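Local coordinates for protein hypothetical sugar kinase (Cytophaga hutchinsonii, PDB 3R8E) that probably phosphorylates a sugar at the expense of ATP, as a putative sugar kinase of the ROK family with a ribonuclease H-like fold, at residues L289-Y292 against Y293-D296. Sequence-based numbering, arbitrary orientation.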
loop_
_atom_site.group_PDB
_atom_site.type_symbol
_atom_site.label_atom_id
_atom_site.label_comp_id
_atom_site.label_asym_id
_atom_site.label_seq_id
_atom_site.Cartn_x
_atom_site.Cartn_y
_atom_site.Cartn_z
ATOM N N LEU A 289 -0.654 5.137 14.519
ATOM C CA LEU A 289 -1.865 4.420 14.123
ATOM C C LEU A 289 -2.914 4.397 15.230
ATOM O O LEU A 289 -2.558 4.164 16.383
ATOM C CB LEU A 289 -1.556 2.967 13.703
ATOM C CG LEU A 289 -0.675 2.756 12.460
ATOM C CD1 LEU A 289 -0.150 1.336 12.422
ATOM C CD2 LEU A 289 -1.422 3.101 11.157
ATOM N N PRO A 290 -4.219 4.531 14.887
ATOM C CA PRO A 290 -5.264 4.426 15.922
ATOM C C PRO A 290 -5.439 2.977 16.402
ATOM O O PRO A 290 -4.913 2.044 15.782
ATOM C CB PRO A 290 -6.520 4.950 15.217
ATOM C CG PRO A 290 -6.281 4.683 13.773
ATOM C CD PRO A 290 -4.799 4.803 13.555
ATOM N N THR A 291 -6.206 2.788 17.490
ATOM C CA THR A 291 -6.434 1.474 18.116
ATOM C C THR A 291 -7.121 0.467 17.160
ATOM O O THR A 291 -6.938 -0.745 17.342
ATOM C CB THR A 291 -7.198 1.604 19.437
ATOM O OG1 THR A 291 -8.437 2.266 19.217
ATOM C CG2 THR A 291 -6.390 2.330 20.507
ATOM N N TYR A 292 -7.863 0.955 16.137
ATOM C CA TYR A 292 -8.474 0.088 15.119
ATOM C C TYR A 292 -7.442 -0.922 14.570
ATOM O O TYR A 292 -7.761 -2.096 14.403
ATOM C CB TYR A 292 -9.072 0.919 13.956
ATOM C CG TYR A 292 -9.435 0.073 12.753
ATOM C CD1 TYR A 292 -10.536 -0.780 12.782
ATOM C CD2 TYR A 292 -8.633 0.066 11.611
ATOM C CE1 TYR A 292 -10.847 -1.598 11.698
ATOM C CE2 TYR A 292 -8.926 -0.760 10.525
ATOM C CZ TYR A 292 -10.037 -1.587 10.573
ATOM O OH TYR A 292 -10.321 -2.424 9.525
ATOM N N TYR A 293 -6.199 -0.467 14.336
ATOM C CA TYR A 293 -5.129 -1.334 13.823
ATOM C C TYR A 293 -4.303 -2.010 14.900
ATOM O O TYR A 293 -3.854 -3.132 14.686
ATOM C CB TYR A 293 -4.141 -0.535 12.972
ATOM C CG TYR A 293 -4.760 0.262 11.854
ATOM C CD1 TYR A 293 -4.987 -0.313 10.606
ATOM C CD2 TYR A 293 -5.060 1.607 12.016
ATOM C CE1 TYR A 293 -5.500 0.437 9.547
ATOM C CE2 TYR A 293 -5.595 2.362 10.974
ATOM C CZ TYR A 293 -5.811 1.775 9.738
ATOM O OH TYR A 293 -6.334 2.527 8.714
ATOM N N THR A 294 -4.006 -1.296 16.002
ATOM C CA THR A 294 -3.047 -1.777 16.995
ATOM C C THR A 294 -3.624 -2.719 18.067
ATOM O O THR A 294 -2.850 -3.492 18.633
ATOM C CB THR A 294 -2.340 -0.593 17.660
ATOM O OG1 THR A 294 -3.280 0.172 18.401
ATOM C CG2 THR A 294 -1.619 0.310 16.649
ATOM N N ASP A 295 -4.939 -2.669 18.362
ATOM C CA ASP A 295 -5.515 -3.504 19.432
ATOM C C ASP A 295 -5.254 -5.006 19.255
ATOM O O ASP A 295 -4.891 -5.662 20.238
ATOM C CB ASP A 295 -7.019 -3.255 19.604
ATOM C CG ASP A 295 -7.360 -2.104 20.536
ATOM O OD1 ASP A 295 -6.419 -1.438 21.037
ATOM O OD2 ASP A 295 -8.562 -1.876 20.774
ATOM N N ASP A 296 -5.411 -5.549 18.031
ATOM C CA ASP A 296 -5.167 -6.977 17.815
ATOM C C ASP A 296 -3.964 -7.212 16.887
ATOM O O ASP A 296 -3.896 -8.241 16.210
ATOM C CB ASP A 296 -6.432 -7.697 17.296
ATOM C CG ASP A 296 -7.079 -7.169 16.023
ATOM O OD1 ASP A 296 -6.577 -6.168 15.464
ATOM O OD2 ASP A 296 -8.103 -7.748 15.596
HETATM O O HOH W 1 -2.571 2.585 19.430
HETATM O O HOH W 2 -7.441 -3.941 16.401
#
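L289, the first residue to leave helix 274-288, lays its CD2 methyl over one face of the Y293 ring, 4.0 Å from Y293 CD2. Its branched apolar chain suits a buried spot, where it also packs on V256 and R257 of helix 235-259. P290 holds the N-cap position; its missing N-H costs the helix nothing here, though the ring offers no side-chain acceptor to cap it. Its pyrrolidine lies alongside Y293 and meets the ring at its edge, P290 CD standing 3.6 Å from Y293 CD2. P290 O accepts a bond from Y293 N at 3.2 Å, from above the carbonyl plane. This bond helps close the short helix 291-294, a single turn on the return limb of the beta-alpha-beta crossover from strand 263-267 through helix 274-288 to the parallel strand 298-301, in the ribonuclease H-like fold. T291 O takes a nearly straight bond (163°) from D295 N at 3.0 Å, and a small, polar threonine is at home on this exposed flank, its side chain alongside that of D295. Y292 has CG anti to its own N (chi1 167°), which directs its ring edge at the Y293 face not taken by L289. The pair is T-shaped, centroids 4.9 Å apart and planes at 77°, with Y292 CD2 over the centre of the Y293 ring. Were Y293 replaced by an alanine, the Y292 edge, the L289 methyl and the P290 ring would probably lose their common partner. The Y292 hydroxyl bonds to D260 and to N173 of the second subunit, whose R171 makes a cation-pi contact with the ring, so a tyrosine suits this interface. A water 2.7 Å from Y292 O lies within bonding distance of D296 OD1 too, but has more acceptors than protons; D296 OD1 also bonds N262.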